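Local coordinates for enoyl-acyl carrier protein reductase (Uncultured bacterium, PDB 6KIA) that binds NADH and, as an enoyl-acyl carrier protein reductase linked to triclosan resistance, probably reduces enoyl-acyl carrier protein in fatty-acid synthesis, at residues V84-G89 against D136-V141; F157-A162 against N211-L216. One frame throughout, in Å; residues are numbered along the deposited sequence.

How the interactions relate
Both contacts lie in the Rossmann-type nucleotide-binding core, with centres about 11 Å apart. They come in series: interaction 1 sets the loop following strand 80-83 on helix 120-146, and strand 155-159, the next element after that helix, opens interaction 2, where its end is set on helix 196-219. Both strands belong to the same mixed sheet. The contacts touch directly, Ala88 CB lying 3.4 Å from Thr212 CG2, and Val138 also packs on the backbone of His215. NADH joins them further: residues 84-89 read the adenine edge, whereas residues 157-162 hold both riboses and lay Met161 beside the adenine.

Interaction 1. Residues V84-G89 against D136-V141; sequences VPLMAG and DGVAKV. With NAI (1,4-dihydronicotinamide adenine dinucleotide), chain D.
In this Rossmann-type fold the chain leaves strand 80-83 and turns along helix 120-146 before reaching the adenine of NADH. Val84, at the corner, has CG1 anti to the backbone N (chi1 172°) and directed at the Gly137 backbone, while CG2 meets the bent aliphatic chain of Lys140, 3.6 Å from its CD. CB of Val84 also packs on Val141 CG2. Pro85 points away from the helix, and its carbonyl O receives a weak hydrogen bond from Met87 N in an inverse gamma turn centred on Leu86. The two methyl groups of Leu86 divide over the helix: CD1 rests on Val141 CG2, and CD2 drops onto the peptide between Gly137 and Val138, 3.5 Å from Gly137 C. Gly137, having no side chain, lets CD2 come this close to the helix backbone, and Val138 CG2 flanks Leu86 CD2 at 3.9 Å. On the sheet side Leu86 also touches Phe25 and Ile51. Beyond the turn the loop parts from residues 136-141, though Met87 O still takes a hydrogen bond from Arg133 of the same helix. Met87, bent at chi2 and chi3, brings SD to 3.7 Å from N6A of NADH. Ala88 hydrogen-bonds the adenine through its backbone, its CB also packing near N1A: its O accepts a hydrogen bond from N6A over 2.9 Å, and its N donates to ring nitrogen N1A with an N-H...N angle of 158°.

Interaction 2. Residues F157-A162 against N211-L216; sequences FAHTMA and NTFLHL. With NAI (1,4-dihydronicotinamide adenine dinucleotide), chain D.
Strand 157-159 and helix 211-216 run nearly antiparallel, their axes at 166° and 9.8 Å apart at closest approach. Phe157 lays CB and CD1 against Leu216, whose CD1 lies 3.9 Å from Phe157 CD1; CD2 of the same leucine reaches His159 CB. The imidazole of His159, its CG anti to the backbone N (chi1 175°), extends to the helix and donates from NE2 to Thr212 OG1, 2.8 Å away, in the ring plane and essentially straight. That hydroxyl, in the crowded position between backbone N and carbonyl carbon, is also hydrogen-bonded to Val208 O, so two bonds fix it. Phe213 CB sits over one imidazole face, 4.1 Å from the centroid, and the phenyl edge turns toward that face in a T-shaped stack with planes at 63°. At this carboxyl end of a Rossmann-type strand the chain passes straight into the cofactor site. Thr160 O accepts a hydrogen bond from O3D of NADH, and Thr160 OG1 donates to O3B over 2.6 Å. Met161, extended beyond CG, runs alongside the adenine with SD 3.6 Å from C2A, and SD also packs on Thr212 CB. Ala162 N donates to O4B, 3.2 Å away.

Interaction 1. Residues V84-G89 against D136-V141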
loop_
_atom_site.group_PDB
_atom_site.type_symbol
_atom_site.label_atom_id
_atom_site.label_comp_id
_atom_site.label_asym_id
_atom_site.label_seq_id
_atom_site.Cartn_x
_atom_site.Cartn_y
_atom_site.Cartn_z
ATOM N N VAL A 84 -14.491 -6.261 16.033
ATOM C CA VAL A 84 -14.399 -4.950 16.651
ATOM C C VAL A 84 -14.143 -3.953 15.515
ATOM O O VAL A 84 -13.292 -4.204 14.667
ATOM C CB VAL A 84 -13.283 -4.887 17.700
ATOM C CG1 VAL A 84 -13.074 -3.458 18.190
ATOM C CG2 VAL A 84 -13.582 -5.851 18.858
ATOM N N PRO A 85 -14.932 -2.864 15.452
ATOM C CA PRO A 85 -14.751 -1.951 14.309
ATOM C C PRO A 85 -13.475 -1.109 14.399
ATOM O O PRO A 85 -13.479 -0.036 15.016
ATOM C CB PRO A 85 -16.002 -1.069 14.363
ATOM C CG PRO A 85 -16.445 -1.125 15.797
ATOM C CD PRO A 85 -16.083 -2.490 16.296
ATOM N N LEU A 86 -12.408 -1.574 13.748
ATOM C CA LEU A 86 -11.103 -0.945 13.852
ATOM C C LEU A 86 -10.893 0.023 12.705
ATOM O O LEU A 86 -9.923 -0.088 11.944
ATOM C CB LEU A 86 -9.984 -1.994 13.847
ATOM C CG LEU A 86 -9.401 -2.481 15.173
ATOM C CD1 LEU A 86 -8.084 -3.223 14.912
ATOM C CD2 LEU A 86 -9.215 -1.349 16.165
ATOM N N MET A 87 -11.819 0.967 12.570
ATOM C CA MET A 87 -11.693 2.009 11.555
ATOM C C MET A 87 -10.703 3.084 11.977
ATOM O O MET A 87 -10.897 3.732 12.998
ATOM C CB MET A 87 -13.051 2.662 11.301
ATOM C CG MET A 87 -12.989 3.651 10.179
ATOM S SD MET A 87 -13.124 2.848 8.598
ATOM C CE MET A 87 -14.913 2.740 8.507
ATOM N N ALA A 88 -9.646 3.288 11.193
ATOM C CA ALA A 88 -8.683 4.339 11.512
ATOM C C ALA A 88 -9.097 5.664 10.903
ATOM O O ALA A 88 -10.009 5.721 10.085
ATOM C CB ALA A 88 -7.308 3.969 11.054
ATOM N N GLY A 89 -8.418 6.727 11.322
ATOM C CA GLY A 89 -8.745 8.066 10.862
ATOM C C GLY A 89 -9.740 8.710 11.799
ATOM O O GLY A 89 -10.358 8.046 12.634
ATOM N N ASP A 136 -8.571 2.220 21.858
ATOM C CA ASP A 136 -9.467 1.415 22.678
ATOM C C ASP A 136 -9.895 0.162 21.895
ATOM O O ASP A 136 -9.971 -0.949 22.446
ATOM C CB ASP A 136 -10.697 2.238 23.099
ATOM C CG ASP A 136 -10.369 3.301 24.159
ATOM O OD1 ASP A 136 -9.274 3.261 24.759
ATOM O OD2 ASP A 136 -11.221 4.175 24.399
ATOM N N GLY A 137 -10.152 0.347 20.601
ATOM C CA GLY A 137 -10.439 -0.773 19.721
ATOM C C GLY A 137 -9.293 -1.774 19.656
ATOM O O GLY A 137 -9.503 -2.986 19.790
ATOM N N VAL A 138 -8.074 -1.269 19.467
ATOM C CA VAL A 138 -6.895 -2.109 19.389
ATOM C C VAL A 138 -6.743 -2.899 20.690
ATOM O O VAL A 138 -6.399 -4.068 20.659
ATOM C CB VAL A 138 -5.611 -1.298 19.103
ATOM C CG1 VAL A 138 -4.370 -2.177 19.256
ATOM C CG2 VAL A 138 -5.654 -0.744 17.705
ATOM N N ALA A 139 -7.027 -2.263 21.823
ATOM C CA ALA A 139 -6.945 -2.962 23.115
ATOM C C ALA A 139 -7.968 -4.099 23.194
ATOM O O ALA A 139 -7.615 -5.206 23.628
ATOM C CB ALA A 139 -7.135 -1.981 24.261
ATOM N N LYS A 140 -9.215 -3.832 22.778
ATOM C CA LYS A 140 -10.222 -4.892 22.631
ATOM C C LYS A 140 -9.729 -6.086 21.820
ATOM O O LYS A 140 -9.798 -7.248 22.264
ATOM C CB LYS A 140 -11.487 -4.359 21.960
ATOM C CG LYS A 140 -12.705 -4.152 22.841
ATOM C CD LYS A 140 -13.746 -5.188 22.429
ATOM C CE LYS A 140 -15.170 -4.747 22.704
ATOM N NZ LYS A 140 -16.148 -5.733 22.146
ATOM N N VAL A 141 -9.231 -5.780 20.624
ATOM C CA VAL A 141 -8.775 -6.801 19.697
ATOM C C VAL A 141 -7.625 -7.598 20.295
ATOM O O VAL A 141 -7.636 -8.820 20.250
ATOM C CB VAL A 141 -8.318 -6.180 18.365
ATOM C CG1 VAL A 141 -7.594 -7.198 17.532
ATOM C CG2 VAL A 141 -9.518 -5.627 17.608
HETATM P PA NAI D . -6.201 -2.163 -0.812
HETATM O O1A NAI D . -6.489 -3.598 -1.130
HETATM O O2A NAI D . -7.312 -1.165 -1.071
HETATM O O5B NAI D . -5.709 -2.111 0.699
HETATM C C5B NAI D . -5.967 -0.962 1.481
HETATM C C4B NAI D . -5.799 -1.474 2.945
HETATM O O4B NAI D . -5.935 -0.209 3.834
HETATM C C3B NAI D . -6.718 -2.298 3.299
HETATM O O3B NAI D . -6.192 -3.400 4.145
HETATM C C2B NAI D . -7.799 -1.385 4.155
HETATM O O2B NAI D . -8.637 -2.270 4.986
HETATM C C1B NAI D . -7.047 -0.579 4.821
HETATM N N9A NAI D . -7.711 0.721 5.052
HETATM C C8A NAI D . -8.109 1.732 4.261
HETATM N N7A NAI D . -8.668 2.663 5.031
HETATM C C5A NAI D . -8.609 2.231 6.313
HETATM C C6A NAI D . -9.073 2.866 7.455
HETATM N N6A NAI D . -9.732 4.121 7.691
HETATM N N1A NAI D . -8.912 2.245 8.635
HETATM C C2A NAI D . -8.315 1.013 8.692
HETATM N N3A NAI D . -7.850 0.383 7.549
HETATM C C4A NAI D . -8.017 1.020 6.348
HETATM O O3 NAI D . -4.909 -1.606 -1.683
HETATM P PN NAI D . -3.338 -1.927 -1.509
HETATM O O1N NAI D . -3.091 -3.401 -1.601
HETATM O O2N NAI D . -2.693 -1.125 -2.628
HETATM O O5D NAI D . -2.897 -1.368 -0.082
HETATM C C5D NAI D . -2.274 -2.202 0.881
HETATM C C4D NAI D . -0.945 -1.529 1.294
HETATM O O4D NAI D . -0.110 -1.587 0.275
HETATM C C3D NAI D . -1.155 -0.042 1.568
HETATM O O3D NAI D . -0.556 0.360 2.753
HETATM C C2D NAI D . -0.407 0.596 0.376
HETATM O O2D NAI D . -0.074 1.991 0.705
HETATM C C1D NAI D . 0.623 -0.188 0.195
HETATM N N1N NAI D . 1.241 -0.054 -1.124
HETATM C C2N NAI D . 0.491 0.027 -2.278
HETATM C C3N NAI D . 1.128 0.217 -3.511
HETATM C C7N NAI D . 0.329 0.275 -4.812
HETATM O O7N NAI D . 0.825 0.746 -5.832
HETATM N N7N NAI D . -0.996 -0.236 -4.825
HETATM C C4N NAI D . 2.509 0.305 -3.610
HETATM C C5N NAI D . 3.263 0.169 -2.439
HETATM C C6N NAI D . 2.623 -0.003 -1.207
#

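Interaction 2. Residues F157-A162 against N211-L216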
loop_
_atom_site.group_PDB
_atom_site.type_symbol
_atom_site.label_atom_id
_atom_site.label_comp_id
_atom_site.label_asym_id
_atom_site.label_seq_id
_atom_site.Cartn_x
_atom_site.Cartn_y
_atom_site.Cartn_z
ATOM N N PHE A 157 2.462 -10.141 12.637
ATOM C CA PHE A 157 1.447 -9.100 12.513
ATOM C C PHE A 157 1.697 -8.357 11.212
ATOM O O PHE A 157 2.737 -7.719 11.075
ATOM C CB PHE A 157 1.495 -8.110 13.695
ATOM C CG PHE A 157 1.124 -8.707 15.025
ATOM C CD1 PHE A 157 -0.197 -8.716 15.460
ATOM C CD2 PHE A 157 2.101 -9.221 15.841
ATOM C CE1 PHE A 157 -0.540 -9.238 16.700
ATOM C CE2 PHE A 157 1.783 -9.738 17.083
ATOM C CZ PHE A 157 0.446 -9.768 17.513
ATOM N N ALA A 158 0.776 -8.460 10.249
ATOM C CA ALA A 158 0.978 -7.829 8.940
ATOM C C ALA A 158 0.068 -6.594 8.763
ATOM O O ALA A 158 -1.148 -6.700 8.567
ATOM C CB ALA A 158 0.732 -8.850 7.823
ATOM N N HIS A 159 0.672 -5.417 8.853
ATOM C CA HIS A 159 -0.049 -4.144 8.711
ATOM C C HIS A 159 -0.237 -3.829 7.244
ATOM O O HIS A 159 0.693 -3.993 6.470
ATOM C CB HIS A 159 0.753 -3.055 9.422
ATOM C CG HIS A 159 0.213 -1.669 9.279
ATOM N ND1 HIS A 159 0.471 -0.884 8.174
ATOM C CD2 HIS A 159 -0.475 -0.884 10.145
ATOM C CE1 HIS A 159 -0.088 0.300 8.340
ATOM N NE2 HIS A 159 -0.665 0.328 9.529
ATOM N N THR A 160 -1.431 -3.375 6.860
ATOM C CA THR A 160 -1.688 -3.047 5.452
ATOM C C THR A 160 -2.353 -1.693 5.304
ATOM O O THR A 160 -2.626 -1.262 4.185
ATOM C CB THR A 160 -2.621 -4.079 4.760
ATOM O OG1 THR A 160 -3.929 -3.976 5.339
ATOM C CG2 THR A 160 -2.094 -5.509 4.884
ATOM N N MET A 161 -2.666 -1.032 6.418
ATOM C CA MET A 161 -3.574 0.113 6.371
ATOM C C MET A 161 -2.968 1.324 5.706
ATOM O O MET A 161 -1.863 1.735 6.038
ATOM C CB MET A 161 -4.013 0.511 7.789
ATOM C CG MET A 161 -4.717 -0.598 8.525
ATOM S SD MET A 161 -5.205 -0.123 10.185
ATOM C CE MET A 161 -6.203 -1.535 10.678
ATOM N N ALA A 162 -3.738 1.897 4.792
ATOM C CA ALA A 162 -3.420 3.175 4.160
ATOM C C ALA A 162 -4.734 3.801 3.727
ATOM O O ALA A 162 -5.625 3.102 3.263
ATOM C CB ALA A 162 -2.480 2.985 2.944
ATOM N N ASN A 211 0.369 6.106 11.777
ATOM C CA ASN A 211 0.228 5.923 13.220
ATOM C C ASN A 211 -0.470 4.626 13.644
ATOM O O ASN A 211 -0.215 4.117 14.728
ATOM C CB ASN A 211 -0.490 7.128 13.809
ATOM C CG ASN A 211 0.338 8.393 13.680
ATOM O OD1 ASN A 211 1.558 8.328 13.520
ATOM N ND2 ASN A 211 -0.317 9.546 13.741
ATOM N N THR A 212 -1.328 4.086 12.786
ATOM C CA THR A 212 -1.912 2.767 13.008
ATOM C C THR A 212 -0.845 1.670 13.227
ATOM O O THR A 212 -1.096 0.716 13.961
ATOM C CB THR A 212 -2.789 2.347 11.821
ATOM O OG1 THR A 212 -2.048 2.529 10.605
ATOM C CG2 THR A 212 -4.039 3.213 11.748
ATOM N N PHE A 213 0.316 1.780 12.569
ATOM C CA PHE A 213 1.414 0.826 12.773
ATOM C C PHE A 213 1.965 0.944 14.176
ATOM O O PHE A 213 2.269 -0.061 14.819
ATOM C CB PHE A 213 2.517 1.052 11.738
ATOM C CG PHE A 213 3.509 -0.073 11.610
ATOM C CD1 PHE A 213 3.099 -1.406 11.494
ATOM C CD2 PHE A 213 4.854 0.216 11.474
ATOM C CE1 PHE A 213 4.036 -2.433 11.315
ATOM C CE2 PHE A 213 5.791 -0.802 11.307
ATOM C CZ PHE A 213 5.381 -2.128 11.214
ATOM N N LEU A 214 2.087 2.185 14.650
ATOM C CA LEU A 214 2.547 2.414 16.011
ATOM C C LEU A 214 1.532 1.847 16.991
ATOM O O LEU A 214 1.914 1.242 17.989
ATOM C CB LEU A 214 2.767 3.907 16.301
ATOM C CG LEU A 214 3.124 4.202 17.769
ATOM C CD1 LEU A 214 4.505 3.630 18.111
ATOM C CD2 LEU A 214 3.054 5.692 18.083
ATOM N N HIS A 215 0.241 2.036 16.713
ATOM C CA HIS A 215 -0.795 1.551 17.617
ATOM C C HIS A 215 -0.810 0.040 17.624
ATOM O O HIS A 215 -1.121 -0.580 18.635
ATOM C CB HIS A 215 -2.164 2.087 17.220
ATOM C CG HIS A 215 -2.248 3.573 17.304
ATOM N ND1 HIS A 215 -1.648 4.286 18.320
ATOM C CD2 HIS A 215 -2.827 4.486 16.487
ATOM C CE1 HIS A 215 -1.858 5.576 18.128
ATOM N NE2 HIS A 215 -2.572 5.724 17.026
ATOM N N LEU A 216 -0.440 -0.549 16.494
ATOM C CA LEU A 216 -0.318 -1.994 16.416
ATOM C C LEU A 216 0.827 -2.484 17.279
ATOM O O LEU A 216 0.661 -3.412 18.083
ATOM C CB LEU A 216 -0.096 -2.420 14.966
ATOM C CG LEU A 216 0.370 -3.861 14.754
ATOM C CD1 LEU A 216 -0.593 -4.887 15.390
ATOM C CD2 LEU A 216 0.580 -4.104 13.273
HETATM P PA NAI D . -6.201 -2.163 -0.812
HETATM O O1A NAI D . -6.489 -3.598 -1.130
HETATM O O2A NAI D . -7.312 -1.165 -1.071
HETATM O O5B NAI D . -5.709 -2.111 0.699
HETATM C C5B NAI D . -5.967 -0.962 1.481
HETATM C C4B NAI D . -5.799 -1.474 2.945
HETATM O O4B NAI D . -5.935 -0.209 3.834
HETATM C C3B NAI D . -6.718 -2.298 3.299
HETATM O O3B NAI D . -6.192 -3.400 4.145
HETATM C C2B NAI D . -7.799 -1.385 4.155
HETATM O O2B NAI D . -8.637 -2.270 4.986
HETATM C C1B NAI D . -7.047 -0.579 4.821
HETATM N N9A NAI D . -7.711 0.721 5.052
HETATM C C8A NAI D . -8.109 1.732 4.261
HETATM N N7A NAI D . -8.668 2.663 5.031
HETATM C C5A NAI D . -8.609 2.231 6.313
HETATM C C6A NAI D . -9.073 2.866 7.455
HETATM N N6A NAI D . -9.732 4.121 7.691
HETATM N N1A NAI D . -8.912 2.245 8.635
HETATM C C2A NAI D . -8.315 1.013 8.692
HETATM N N3A NAI D . -7.850 0.383 7.549
HETATM C C4A NAI D . -8.017 1.020 6.348
HETATM O O3 NAI D . -4.909 -1.606 -1.683
HETATM P PN NAI D . -3.338 -1.927 -1.509
HETATM O O1N NAI D . -3.091 -3.401 -1.601
HETATM O O2N NAI D . -2.693 -1.125 -2.628
HETATM O O5D NAI D . -2.897 -1.368 -0.082
HETATM C C5D NAI D . -2.274 -2.202 0.881
HETATM C C4D NAI D . -0.945 -1.529 1.294
HETATM O O4D NAI D . -0.110 -1.587 0.275
HETATM C C3D NAI D . -1.155 -0.042 1.568
HETATM O O3D NAI D . -0.556 0.360 2.753
HETATM C C2D NAI D . -0.407 0.596 0.376
HETATM O O2D NAI D . -0.074 1.991 0.705
HETATM C C1D NAI D . 0.623 -0.188 0.195
HETATM N N1N NAI D . 1.241 -0.054 -1.124
HETATM C C2N NAI D . 0.491 0.027 -2.278
HETATM C C3N NAI D . 1.128 0.217 -3.511
HETATM C C7N NAI D . 0.329 0.275 -4.812
HETATM O O7N NAI D . 0.825 0.746 -5.832
HETATM N N7N NAI D . -0.996 -0.236 -4.825
HETATM C C4N NAI D . 2.509 0.305 -3.610
HETATM C C5N NAI D . 3.263 0.169 -2.439
HETATM C C6N NAI D . 2.623 -0.003 -1.207
#